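Local coordinates for protein pectate lyase (Pectobacterium carotovorum, PDB 4U49) that probably cleaves polygalacturonate and methyl-esterified pectins at internal sites by calcium-dependent elimination, giving unsaturated oligogalacturonides, at residues Met25-Lys30 and Asn189-Asp194; Tyr86-Asp91 and Ala105-Ala110. All coordinates share one frame; numbering follows the deposited sequence.

Contact 1 of 2, residues Met25-Lys30 and Asn189-Asp194; sequences MLMLLK and NVIWED
The side-chain carboxamide of Asn-189 meets the end of Met-27: the methyl carbon CE of Met-27 lies 3.4 Å from OD1 of Asn-189, an oxygen that also takes a hydrogen bond from Ser-38 OG. The amide's ND2 is bonded to OD1 of Asn-166, so both ends of the group are held and its rotation is fixed. Met-27 reaches it by folding its chain at the last torsion (chi3 -50°), which also brings CE to 3.2 Å from the backbone O of Asn-189. The same methyl also packs on Ile-191, 3.7 Å from its CG1.

Further along, Ile-191 packs between Met-27 and Leu-29. Its CD1 is 3.9 Å from the carbonyl O of Leu-28, while its CG2 branch touches CD2 of Leu-29 at 4.2 Å. The other methyl of Leu-29, CD1, lies 4.1 Å from OE2 of Glu-193. That oxygen is in a salt bridge with Arg-168, whose other terminal nitrogen bonds to Leu-28 O.

The two strands run nearly parallel, 14° apart, but their axes are 8.4 Å from each other: they face one another through side chains and share no sheet. Strand 24-31 belongs to the N-terminal sandwich, and 189-194 starts at a corner of the parallel beta-helix, at Asn-189, and leads to Asp-194, a calcium ligand seen in a crystal structure of this protein, though no calcium is bound to this chain here. The chemistry is that of a buried domain interface, with a methionine and branched aliphatic chains between the backbones and the polar ends of Asn-189 and Glu-193 paired with Ser-38, Asn-166 and Arg-168.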
loop_
_atom_site.group_PDB
_atom_site.type_symbol
_atom_site.label_atom_id
_atom_site.label_comp_id
_atom_site.label_asym_id
_atom_site.label_seq_id
_atom_site.Cartn_x
_atom_site.Cartn_y
_atom_site.Cartn_z
ATOM N N MET A 25 11.612 0.882 -12.634
ATOM C CA MET A 25 11.799 -0.458 -12.096
ATOM C C MET A 25 10.464 -1.164 -11.959
ATOM O O MET A 25 9.619 -0.758 -11.163
ATOM C CB MET A 25 12.503 -0.412 -10.741
ATOM C CG MET A 25 12.538 -1.757 -10.029
ATOM S SD MET A 25 13.759 -2.891 -10.713
ATOM C CE MET A 25 13.349 -4.398 -9.837
ATOM N N LEU A 26 10.283 -2.224 -12.739
ATOM C CA LEU A 26 9.056 -3.010 -12.714
ATOM C C LEU A 26 9.253 -4.323 -11.964
ATOM O O LEU A 26 10.215 -5.051 -12.209
ATOM C CB LEU A 26 8.576 -3.288 -14.144
ATOM C CG LEU A 26 7.358 -4.195 -14.328
ATOM C CD1 LEU A 26 6.119 -3.566 -13.712
ATOM C CD2 LEU A 26 7.138 -4.492 -15.806
ATOM N N MET A 27 8.334 -4.611 -11.048
ATOM C CA MET A 27 8.302 -5.877 -10.323
ATOM C C MET A 27 6.923 -6.505 -10.475
ATOM O O MET A 27 5.960 -5.812 -10.798
ATOM C CB MET A 27 8.616 -5.673 -8.840
ATOM C CG MET A 27 9.875 -4.886 -8.561
ATOM S SD MET A 27 10.272 -4.881 -6.804
ATOM C CE MET A 27 8.699 -4.406 -6.094
ATOM N N LEU A 28 6.809 -7.806 -10.227
ATOM C CA LEU A 28 5.497 -8.433 -10.304
ATOM C C LEU A 28 5.242 -9.448 -9.199
ATOM O O LEU A 28 6.166 -9.946 -8.554
ATOM C CB LEU A 28 5.297 -9.097 -11.672
ATOM C CG LEU A 28 6.318 -10.088 -12.230
ATOM C CD1 LEU A 28 6.146 -11.477 -11.619
ATOM C CD2 LEU A 28 6.198 -10.157 -13.747
ATOM N N LEU A 29 3.965 -9.736 -8.995
ATOM C CA LEU A 29 3.536 -10.780 -8.081
ATOM C C LEU A 29 2.455 -11.608 -8.759
ATOM O O LEU A 29 1.359 -11.111 -9.021
ATOM C CB LEU A 29 3.014 -10.184 -6.772
ATOM C CG LEU A 29 2.509 -11.185 -5.731
ATOM C CD1 LEU A 29 3.655 -12.043 -5.218
ATOM C CD2 LEU A 29 1.804 -10.473 -4.579
ATOM N N LYS A 30 2.775 -12.858 -9.076
ATOM C CA LYS A 30 1.780 -13.776 -9.615
ATOM C C LYS A 30 1.179 -14.558 -8.454
ATOM O O LYS A 30 1.825 -15.438 -7.883
ATOM C CB LYS A 30 2.400 -14.710 -10.658
ATOM C CG LYS A 30 1.391 -15.579 -11.396
ATOM C CD LYS A 30 2.035 -16.317 -12.560
ATOM C CE LYS A 30 1.067 -17.320 -13.168
ATOM N NZ LYS A 30 1.635 -17.973 -14.381
ATOM N N ASN A 189 6.871 1.335 -4.513
ATOM C CA ASN A 189 6.989 0.040 -5.178
ATOM C C ASN A 189 7.554 -1.038 -4.258
ATOM O O ASN A 189 8.618 -1.605 -4.513
ATOM C CB ASN A 189 7.857 0.156 -6.433
ATOM C CG ASN A 189 7.816 -1.099 -7.281
ATOM O OD1 ASN A 189 6.842 -1.853 -7.247
ATOM N ND2 ASN A 189 8.880 -1.338 -8.037
ATOM N N VAL A 190 6.842 -1.298 -3.172
ATOM C CA VAL A 190 7.173 -2.407 -2.295
ATOM C C VAL A 190 6.111 -3.482 -2.452
ATOM O O VAL A 190 4.924 -3.178 -2.535
ATOM C CB VAL A 190 7.276 -1.958 -0.824
ATOM C CG1 VAL A 190 7.447 -3.158 0.111
ATOM C CG2 VAL A 190 8.427 -0.986 -0.666
ATOM N N ILE A 191 6.546 -4.735 -2.526
ATOM C CA ILE A 191 5.622 -5.857 -2.578
ATOM C C ILE A 191 5.717 -6.686 -1.299
ATOM O O ILE A 191 6.757 -7.276 -1.003
ATOM C CB ILE A 191 5.885 -6.757 -3.804
ATOM C CG1 ILE A 191 5.558 -5.995 -5.090
ATOM C CG2 ILE A 191 5.057 -8.029 -3.719
ATOM C CD1 ILE A 191 5.822 -6.783 -6.362
ATOM N N TRP A 192 4.630 -6.690 -0.533
ATOM C CA TRP A 192 4.500 -7.548 0.641
ATOM C C TRP A 192 3.928 -8.898 0.218
ATOM O O TRP A 192 2.733 -9.007 -0.058
ATOM C CB TRP A 192 3.590 -6.908 1.695
ATOM C CG TRP A 192 4.130 -5.670 2.361
ATOM C CD1 TRP A 192 4.726 -5.594 3.587
ATOM C CD2 TRP A 192 4.093 -4.329 1.850
ATOM N NE1 TRP A 192 5.071 -4.294 3.869
ATOM C CE2 TRP A 192 4.695 -3.498 2.818
ATOM C CE3 TRP A 192 3.616 -3.752 0.668
ATOM C CZ2 TRP A 192 4.832 -2.122 2.641
ATOM C CZ3 TRP A 192 3.753 -2.385 0.493
ATOM C CH2 TRP A 192 4.357 -1.586 1.473
ATOM N N GLU A 193 4.772 -9.923 0.161
ATOM C CA GLU A 193 4.328 -11.236 -0.297
ATOM C C GLU A 193 3.331 -11.868 0.663
ATOM O O GLU A 193 2.492 -12.672 0.256
ATOM C CB GLU A 193 5.527 -12.160 -0.502
ATOM C CG GLU A 193 6.493 -11.634 -1.542
ATOM C CD GLU A 193 7.325 -12.725 -2.176
ATOM O OE1 GLU A 193 8.090 -13.391 -1.446
ATOM O OE2 GLU A 193 7.216 -12.911 -3.408
ATOM N N ASP A 194 3.421 -11.490 1.933
ATOM C CA ASP A 194 2.469 -11.936 2.943
ATOM C C ASP A 194 2.628 -11.082 4.191
ATOM O O ASP A 194 3.622 -11.203 4.907
ATOM C CB ASP A 194 2.675 -13.418 3.276
ATOM C CG ASP A 194 1.519 -14.008 4.063
ATOM O OD1 ASP A 194 0.354 -13.713 3.728
ATOM O OD2 ASP A 194 1.777 -14.772 5.020
#

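Contact 2 of 2, residues Tyr86-Asp91 and Ala105-Ala110; sequences YWYWVD and ASTAPA
Ala-105, Thr-107 and Tyr-88 give up the most surface here. Ala-105 and Tyr-88 form an antiparallel hydrogen-bonded pair, with Tyr-88 N to Ala-105 O at 2.7 Å and Ala-105 N to Tyr-88 O at 2.9 Å. The first of these is the more bent, 146° at the hydrogen.

Two residues on, the strand pairing gives way to a side chain. Thr-107 N donates to the carbonyl O of Tyr-86 in the usual manner, but the return bond runs from Tyr-86 N to the hydroxyl OG1 of Thr-107, 2.9 Å long and nearly straight at 167°. The chi1 of Thr-107, 61°, sets OG1 between its own backbone N and carbonyl carbon, where it stands in for a main-chain acceptor as segment 105-110 leaves the strand. The same torsion turns CG2 toward Tyr-88, whose ring it meets in plane at the edge, 3.8 Å from CE2. At the far end of that ring the hydroxyl is hydrogen-bonded to Asp-77. Tyr-86 O has a second donor besides Thr-107 N, a water 3.1 Å away.

On the opposite face of the sheet, Trp-87 and Ser-106 make the non-hydrogen-bonded pair. The indole swings over its partner so that Ser-106 CB stands 3.4 Å from the centroid of the six-membered ring, almost on the normal: a CH-pi contact. The water lies over this same face of the indole.

The contact closes the open end of the hairpin of strands 87-94 and 99-106. Strand 46-54 flanks 87-94 on its other side, 99-106 is one of the sheet's two outer strands, and the Tyr-88 and Ala-105 face packs against strand 24-31 of the second sheet.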
loop_
_atom_site.group_PDB
_atom_site.type_symbol
_atom_site.label_atom_id
_atom_site.label_comp_id
_atom_site.label_asym_id
_atom_site.label_seq_id
_atom_site.Cartn_x
_atom_site.Cartn_y
_atom_site.Cartn_z
ATOM N N TYR A 86 5.153 -15.369 -18.295
ATOM C CA TYR A 86 5.089 -14.149 -19.093
ATOM C C TYR A 86 6.215 -13.174 -18.777
ATOM O O TYR A 86 6.803 -13.205 -17.697
ATOM C CB TYR A 86 3.748 -13.445 -18.884
ATOM C CG TYR A 86 2.576 -14.110 -19.564
ATOM C CD1 TYR A 86 2.318 -13.895 -20.910
ATOM C CD2 TYR A 86 1.716 -14.935 -18.856
ATOM C CE1 TYR A 86 1.241 -14.494 -21.533
ATOM C CE2 TYR A 86 0.640 -15.540 -19.470
ATOM C CZ TYR A 86 0.405 -15.314 -20.807
ATOM O OH TYR A 86 -0.669 -15.917 -21.419
ATOM N N TRP A 87 6.508 -12.311 -19.740
ATOM C CA TRP A 87 7.354 -11.154 -19.506
ATOM C C TRP A 87 6.484 -9.908 -19.621
ATOM O O TRP A 87 5.537 -9.878 -20.405
ATOM C CB TRP A 87 8.519 -11.112 -20.496
ATOM C CG TRP A 87 9.506 -12.218 -20.297
ATOM C CD1 TRP A 87 9.416 -13.493 -20.777
ATOM C CD2 TRP A 87 10.737 -12.149 -19.567
ATOM N NE1 TRP A 87 10.514 -14.222 -20.388
ATOM C CE2 TRP A 87 11.339 -13.422 -19.643
ATOM C CE3 TRP A 87 11.384 -11.140 -18.847
ATOM C CZ2 TRP A 87 12.560 -13.709 -19.037
ATOM C CZ3 TRP A 87 12.598 -11.428 -18.245
ATOM C CH2 TRP A 87 13.172 -12.701 -18.344
ATOM N N TYR A 88 6.795 -8.889 -18.827
ATOM C CA TYR A 88 6.030 -7.647 -18.843
ATOM C C TYR A 88 6.947 -6.436 -18.968
ATOM O O TYR A 88 8.103 -6.477 -18.546
ATOM C CB TYR A 88 5.182 -7.507 -17.576
ATOM C CG TYR A 88 4.013 -8.459 -17.465
ATOM C CD1 TYR A 88 2.752 -8.096 -17.915
ATOM C CD2 TYR A 88 4.167 -9.715 -16.885
ATOM C CE1 TYR A 88 1.677 -8.957 -17.803
ATOM C CE2 TYR A 88 3.098 -10.583 -16.770
ATOM C CZ TYR A 88 1.856 -10.198 -17.228
ATOM O OH TYR A 88 0.786 -11.054 -17.117
ATOM N N TRP A 89 6.414 -5.364 -19.549
ATOM C CA TRP A 89 7.073 -4.060 -19.592
ATOM C C TRP A 89 6.059 -2.961 -19.313
ATOM O O TRP A 89 4.889 -3.098 -19.665
ATOM C CB TRP A 89 7.715 -3.792 -20.958
ATOM C CG TRP A 89 8.793 -4.728 -21.368
ATOM C CD1 TRP A 89 10.139 -4.516 -21.282
ATOM C CD2 TRP A 89 8.625 -6.019 -21.963
ATOM N NE1 TRP A 89 10.819 -5.598 -21.780
ATOM C CE2 TRP A 89 9.914 -6.537 -22.200
ATOM C CE3 TRP A 89 7.513 -6.791 -22.309
ATOM C CZ2 TRP A 89 10.121 -7.793 -22.768
ATOM C CZ3 TRP A 89 7.720 -8.037 -22.873
ATOM C CH2 TRP A 89 9.014 -8.527 -23.095
ATOM N N VAL A 90 6.501 -1.867 -18.699
ATOM C CA VAL A 90 5.697 -0.647 -18.695
ATOM C C VAL A 90 6.478 0.482 -19.374
ATOM O O VAL A 90 7.680 0.651 -19.153
ATOM C CB VAL A 90 5.266 -0.215 -17.267
ATOM C CG1 VAL A 90 4.377 -1.276 -16.634
ATOM C CG2 VAL A 90 6.471 0.063 -16.384
ATOM N N ASP A 91 5.791 1.226 -20.232
ATOM C CA ASP A 91 6.374 2.384 -20.895
ATOM C C ASP A 91 5.749 3.639 -20.316
ATOM O O ASP A 91 4.532 3.711 -20.174
ATOM C CB ASP A 91 6.147 2.337 -22.413
ATOM C CG ASP A 91 7.058 1.346 -23.119
ATOM O OD1 ASP A 91 7.708 0.527 -22.435
ATOM O OD2 ASP A 91 7.115 1.383 -24.367
ATOM N N ALA A 105 10.096 -7.689 -16.809
ATOM C CA ALA A 105 9.816 -8.431 -15.588
ATOM C C ALA A 105 9.196 -9.771 -15.946
ATOM O O ALA A 105 8.256 -9.831 -16.735
ATOM C CB ALA A 105 8.894 -7.638 -14.674
ATOM N N SER A 106 9.732 -10.842 -15.369
ATOM C CA SER A 106 9.264 -12.192 -15.668
ATOM C C SER A 106 8.498 -12.806 -14.505
ATOM O O SER A 106 8.854 -12.612 -13.342
ATOM C CB SER A 106 10.445 -13.096 -16.035
ATOM O OG SER A 106 10.015 -14.429 -16.249
ATOM N N THR A 107 7.446 -13.552 -14.826
ATOM C CA THR A 107 6.692 -14.293 -13.818
ATOM C C THR A 107 7.474 -15.523 -13.373
ATOM O O THR A 107 7.214 -16.094 -12.314
ATOM C CB THR A 107 5.318 -14.733 -14.345
ATOM O OG1 THR A 107 5.495 -15.598 -15.473
ATOM C CG2 THR A 107 4.497 -13.524 -14.766
ATOM N N ALA A 108 8.430 -15.927 -14.202
ATOM C CA ALA A 108 9.320 -17.033 -13.882
ATOM C C ALA A 108 10.642 -16.488 -13.349
ATOM O O ALA A 108 11.024 -15.363 -13.664
ATOM C CB ALA A 108 9.548 -17.906 -15.110
ATOM N N PRO A 109 11.344 -17.278 -12.527
ATOM C CA PRO A 109 12.621 -16.800 -11.983
ATOM C C PRO A 109 13.713 -16.710 -13.044
ATOM O O PRO A 109 13.551 -17.236 -14.147
ATOM C CB PRO A 109 12.969 -17.853 -10.929
ATOM C CG PRO A 109 12.268 -19.071 -11.385
ATOM C CD PRO A 109 10.989 -18.608 -12.007
ATOM N N ALA A 110 14.812 -16.043 -12.704
ATOM C CA ALA A 110 15.923 -15.858 -13.631
ATOM C C ALA A 110 16.720 -17.145 -13.804
ATOM O O ALA A 110 16.965 -17.869 -12.840
ATOM C CB ALA A 110 16.829 -14.735 -13.150
HETATM O O HOH W 1 8.627 -15.753 -17.778
#

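From the N terminus, strand 24-31 comes first and waits some 160 residues for 189-194, so contact 1 closes a long loop. Within that span lies the much shorter loop of contact 2, the hairpin joining 86-91 to 105-110; the two nest and do not cross. Contact 2 lies within the N-terminal domain, a seven-strand sandwich of fibronectin type III-like order, whereas contact 1 ties that sandwich to the lyase beta-helix. Strand 24-31 serves both: Leu-26 and Leu-28 point back into the sandwich, Leu-28 CD1 lying 3.4 Å from Ser-106 O, while Met-27 and Leu-29 face the beta-helix. The contact centres are about 12 Å apart.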